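Local structure of SusD homolog (Bacteroides thetaiotaomicron VPI-5482, 3IHV) at residues R396-A405 with E418-R429. The protein probably binds glycans at the outer membrane as a SusD-family lipoprotein, helping a partner transporter take them up. Residues are numbered along the deposited sequence; the frame is centred on the assembly and turned at random.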
loop_
_atom_site.group_PDB
_atom_site.type_symbol
_atom_site.label_atom_id
_atom_site.label_comp_id
_atom_site.label_asym_id
_atom_site.label_seq_id
_atom_site.Cartn_x
_atom_site.Cartn_y
_atom_site.Cartn_z
ATOM N N ARG A 396 -5.908 4.195 -4.479
ATOM C CA ARG A 396 -6.832 5.309 -4.602
ATOM C C ARG A 396 -6.794 5.835 -6.041
ATOM O O ARG A 396 -5.781 5.748 -6.711
ATOM C CB ARG A 396 -6.420 6.479 -3.683
ATOM C CG ARG A 396 -6.469 6.128 -2.233
ATOM C CD ARG A 396 -6.445 7.325 -1.316
ATOM N NE ARG A 396 -5.144 7.940 -1.119
ATOM C CZ ARG A 396 -4.720 9.088 -1.675
ATOM N NH1 ARG A 396 -5.461 9.782 -2.551
ATOM N NH2 ARG A 396 -3.546 9.570 -1.310
ATOM N N TYR A 397 -7.862 6.449 -6.501
ATOM C CA TYR A 397 -7.850 7.004 -7.857
ATOM C C TYR A 397 -6.752 8.030 -8.081
ATOM O O TYR A 397 -6.249 8.142 -9.205
ATOM C CB TYR A 397 -9.206 7.617 -8.119
ATOM C CG TYR A 397 -9.502 8.116 -9.494
ATOM C CD1 TYR A 397 -9.740 7.242 -10.537
ATOM C CD2 TYR A 397 -9.643 9.470 -9.739
ATOM C CE1 TYR A 397 -10.074 7.696 -11.793
ATOM C CE2 TYR A 397 -9.981 9.932 -10.987
ATOM C CZ TYR A 397 -10.209 9.028 -12.019
ATOM O OH TYR A 397 -10.568 9.494 -13.247
ATOM N N ALA A 398 -6.347 8.789 -7.049
ATOM C CA ALA A 398 -5.259 9.761 -7.260
ATOM C C ALA A 398 -3.959 9.075 -7.736
ATOM O O ALA A 398 -3.214 9.615 -8.524
ATOM C CB ALA A 398 -4.981 10.577 -5.978
ATOM N N ASP A 399 -3.689 7.905 -7.183
ATOM C CA ASP A 399 -2.506 7.081 -7.540
ATOM C C ASP A 399 -2.617 6.743 -9.021
ATOM O O ASP A 399 -1.656 6.910 -9.819
ATOM C CB ASP A 399 -2.538 5.841 -6.637
ATOM C CG ASP A 399 -1.267 4.991 -6.670
ATOM O OD1 ASP A 399 -0.444 5.109 -7.594
ATOM O OD2 ASP A 399 -1.124 4.154 -5.739
ATOM N N VAL A 400 -3.818 6.337 -9.444
ATOM C CA VAL A 400 -4.026 5.998 -10.837
ATOM C C VAL A 400 -3.864 7.226 -11.746
ATOM O O VAL A 400 -3.232 7.117 -12.794
ATOM C CB VAL A 400 -5.378 5.306 -11.106
ATOM C CG1 VAL A 400 -5.496 4.952 -12.605
ATOM C CG2 VAL A 400 -5.545 4.027 -10.217
ATOM N N LEU A 401 -4.371 8.390 -11.332
ATOM C CA LEU A 401 -4.157 9.598 -12.150
ATOM C C LEU A 401 -2.654 9.852 -12.303
ATOM O O LEU A 401 -2.174 10.159 -13.386
ATOM C CB LEU A 401 -4.822 10.840 -11.562
ATOM C CG LEU A 401 -6.350 10.869 -11.652
ATOM C CD1 LEU A 401 -6.966 12.056 -10.863
ATOM C CD2 LEU A 401 -6.832 10.878 -13.102
ATOM N N LEU A 402 -1.922 9.711 -11.203
ATOM C CA LEU A 402 -0.473 9.971 -11.280
ATOM C C LEU A 402 0.223 8.914 -12.164
ATOM O O LEU A 402 1.139 9.241 -12.941
ATOM C CB LEU A 402 0.137 10.031 -9.892
ATOM C CG LEU A 402 -0.311 11.218 -9.034
ATOM C CD1 LEU A 402 0.356 11.240 -7.662
ATOM C CD2 LEU A 402 -0.032 12.536 -9.752
ATOM N N LEU A 403 -0.245 7.653 -12.088
ATOM C CA LEU A 403 0.310 6.594 -12.952
ATOM C C LEU A 403 0.040 6.881 -14.417
ATOM O O LEU A 403 0.883 6.597 -15.290
ATOM C CB LEU A 403 -0.279 5.220 -12.593
ATOM C CG LEU A 403 0.185 4.637 -11.260
ATOM C CD1 LEU A 403 -0.646 3.409 -10.907
ATOM C CD2 LEU A 403 1.703 4.276 -11.364
ATOM N N TYR A 404 -1.163 7.388 -14.696
ATOM C CA TYR A 404 -1.534 7.759 -16.049
ATOM C C TYR A 404 -0.577 8.820 -16.593
ATOM O O TYR A 404 -0.005 8.677 -17.684
ATOM C CB TYR A 404 -2.984 8.246 -16.032
ATOM C CG TYR A 404 -3.635 8.567 -17.368
ATOM C CD1 TYR A 404 -3.362 7.826 -18.514
ATOM C CD2 TYR A 404 -4.605 9.567 -17.455
ATOM C CE1 TYR A 404 -3.991 8.111 -19.724
ATOM C CE2 TYR A 404 -5.242 9.836 -18.645
ATOM C CZ TYR A 404 -4.942 9.095 -19.778
ATOM O OH TYR A 404 -5.586 9.379 -20.969
ATOM N N ALA A 405 -0.345 9.862 -15.795
ATOM C CA ALA A 405 0.569 10.912 -16.193
ATOM C C ALA A 405 1.961 10.350 -16.394
ATOM O O ALA A 405 2.611 10.652 -17.420
ATOM C CB ALA A 405 0.616 12.027 -15.163
ATOM N N GLU A 418 -3.258 15.196 -21.737
ATOM C CA GLU A 418 -3.872 14.240 -20.829
ATOM C C GLU A 418 -2.997 13.996 -19.613
ATOM O O GLU A 418 -3.497 13.902 -18.484
ATOM C CB GLU A 418 -4.195 12.938 -21.533
ATOM C CG GLU A 418 -5.358 13.073 -22.465
ATOM C CD GLU A 418 -5.058 13.862 -23.718
ATOM O OE1 GLU A 418 -3.990 13.655 -24.377
ATOM O OE2 GLU A 418 -5.925 14.699 -24.064
ATOM N N ALA A 419 -1.692 13.943 -19.836
ATOM C CA ALA A 419 -0.741 13.780 -18.726
ATOM C C ALA A 419 -0.817 14.988 -17.771
ATOM O O ALA A 419 -0.935 14.816 -16.562
ATOM C CB ALA A 419 0.651 13.593 -19.235
ATOM N N TYR A 420 -0.773 16.184 -18.327
ATOM C CA TYR A 420 -0.908 17.384 -17.519
ATOM C C TYR A 420 -2.237 17.462 -16.776
ATOM O O TYR A 420 -2.285 17.825 -15.609
ATOM C CB TYR A 420 -0.726 18.624 -18.385
ATOM C CG TYR A 420 0.690 19.123 -18.459
ATOM C CD1 TYR A 420 1.232 19.803 -17.386
ATOM C CD2 TYR A 420 1.463 18.970 -19.608
ATOM C CE1 TYR A 420 2.522 20.305 -17.452
ATOM C CE2 TYR A 420 2.738 19.485 -19.680
ATOM C CZ TYR A 420 3.260 20.131 -18.587
ATOM O OH TYR A 420 4.515 20.661 -18.621
ATOM N N ASN A 421 -3.329 17.119 -17.457
ATOM C CA ASN A 421 -4.639 17.178 -16.829
ATOM C C ASN A 421 -4.740 16.232 -15.640
ATOM O O ASN A 421 -5.343 16.584 -14.619
ATOM C CB ASN A 421 -5.772 16.910 -17.840
ATOM C CG ASN A 421 -5.966 18.043 -18.844
ATOM O OD1 ASN A 421 -5.537 19.183 -18.633
ATOM N ND2 ASN A 421 -6.623 17.730 -19.955
ATOM N N ALA A 422 -4.132 15.053 -15.763
ATOM C CA ALA A 422 -4.200 14.030 -14.713
ATOM C C ALA A 422 -3.425 14.483 -13.486
ATOM O O ALA A 422 -3.978 14.493 -12.361
ATOM C CB ALA A 422 -3.672 12.682 -15.229
ATOM N N ILE A 423 -2.184 14.913 -13.691
ATOM C CA ILE A 423 -1.354 15.408 -12.562
ATOM C C ILE A 423 -1.925 16.719 -11.951
ATOM O O ILE A 423 -1.983 16.861 -10.724
ATOM C CB ILE A 423 0.167 15.501 -12.867
ATOM C CG1 ILE A 423 0.910 15.792 -11.541
ATOM C CG2 ILE A 423 0.497 16.532 -13.952
ATOM C CD1 ILE A 423 2.369 15.394 -11.515
ATOM N N ASN A 424 -2.415 17.621 -12.785
ATOM C CA ASN A 424 -2.998 18.893 -12.277
ATOM C C ASN A 424 -4.300 18.675 -11.512
ATOM O O ASN A 424 -4.568 19.407 -10.559
ATOM C CB ASN A 424 -3.085 19.939 -13.369
ATOM C CG ASN A 424 -1.726 20.519 -13.719
ATOM O OD1 ASN A 424 -0.802 20.480 -12.894
ATOM N ND2 ASN A 424 -1.591 21.029 -14.935
ATOM N N ALA A 425 -5.052 17.612 -11.824
ATOM C CA ALA A 425 -6.267 17.320 -11.036
ATOM C C ALA A 425 -5.857 17.004 -9.620
ATOM O O ALA A 425 -6.478 17.485 -8.644
ATOM C CB ALA A 425 -7.053 16.146 -11.609
ATOM N N VAL A 426 -4.802 16.195 -9.509
ATOM C CA VAL A 426 -4.268 15.828 -8.212
ATOM C C VAL A 426 -3.691 17.049 -7.446
ATOM O O VAL A 426 -3.984 17.230 -6.256
ATOM C CB VAL A 426 -3.237 14.714 -8.313
ATOM C CG1 VAL A 426 -2.579 14.474 -6.951
ATOM C CG2 VAL A 426 -3.922 13.446 -8.823
ATOM N N ARG A 427 -2.933 17.886 -8.129
ATOM C CA ARG A 427 -2.364 19.092 -7.508
ATOM C C ARG A 427 -3.473 20.063 -7.046
ATOM O O ARG A 427 -3.408 20.637 -5.955
ATOM C CB ARG A 427 -1.507 19.854 -8.520
ATOM C CG ARG A 427 -0.361 19.119 -9.199
ATOM C CD ARG A 427 0.889 19.192 -8.521
ATOM N NE ARG A 427 1.314 20.576 -8.231
ATOM C CZ ARG A 427 2.119 20.864 -7.212
ATOM N NH1 ARG A 427 2.615 19.878 -6.459
ATOM N NH2 ARG A 427 2.418 22.123 -6.926
ATOM N N ARG A 428 -4.491 20.253 -7.874
ATOM C CA ARG A 428 -5.564 21.170 -7.510
ATOM C C ARG A 428 -6.283 20.710 -6.245
ATOM O O ARG A 428 -6.567 21.481 -5.340
ATOM C CB ARG A 428 -6.534 21.304 -8.691
ATOM C CG ARG A 428 -5.879 22.071 -9.845
ATOM C CD ARG A 428 -6.689 22.007 -11.108
ATOM N NE ARG A 428 -6.061 22.738 -12.184
ATOM C CZ ARG A 428 -6.620 22.964 -13.374
ATOM N NH1 ARG A 428 -7.838 22.503 -13.659
ATOM N NH2 ARG A 428 -5.958 23.661 -14.297
ATOM N N ARG A 429 -6.617 19.426 -6.190
ATOM C CA ARG A 429 -7.286 18.927 -5.004
ATOM C C ARG A 429 -6.339 19.113 -3.794
ATOM O O ARG A 429 -6.797 19.486 -2.695
ATOM C CB ARG A 429 -7.694 17.458 -5.215
ATOM C CG ARG A 429 -8.657 16.902 -4.203
ATOM C CD ARG A 429 -7.974 16.343 -2.973
ATOM N NE ARG A 429 -7.207 15.162 -3.266
ATOM C CZ ARG A 429 -7.671 13.916 -3.277
ATOM N NH1 ARG A 429 -8.959 13.649 -3.029
ATOM N NH2 ARG A 429 -6.837 12.921 -3.520
#
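Ala405 and Ala419 bring the helices of 396-405 and 418-429 together in an antiparallel helical hairpin, consistent with the TPR-like helical scaffold of SusD-family proteins. The segment axes approach to 8.0 Å at 149° between their directions, and the CA atoms of these two alanines lie only 4.0 Å apart, so the two backbones are in van der Waals contact at the end nearer the connection. Small residues make this possible: Ala405 CB sits 3.5 Å from Ala419 O, and Ala422 CB rests against Leu401 O in the same way.

Further from the turn the helices diverge and larger apolar side chains fill the interface. Val426 sets its CG2 methyl among Ala398, Leu401 and Leu402; it is 3.9 Å from Leu401 CB, and those two side chains run past each other in opposite senses. Leu402 instead lies crosswise to both Val426 and Ile423, its CD2 methyl meeting Ile423 CG1 at 3.8 Å. On the other flank, Tyr404 has its ring anti to the backbone N (chi1 -174°), which carries CD2 to Ala422 CB and the hydroxyl to the aliphatic part of Glu418. Beyond Leu401 and Tyr404 packs helix 219-232.

At the end away from the turn, the contact becomes polar. The buried Arg396, at the N-cap of its helix, and the buried Arg429 converge on a set of acids: both guanidinium groups form salt bridges to Glu258 and Glu462, and Arg396 reaches Glu466 as well. These carboxylates probably offset the charge of the paired arginines and hold their ends in place. Arg429 bends at chi2 and chi3, bringing NH2 over to Ala398 CB and to 3.6 Å from Arg396 NH1, with the guanidinium planes 53° apart.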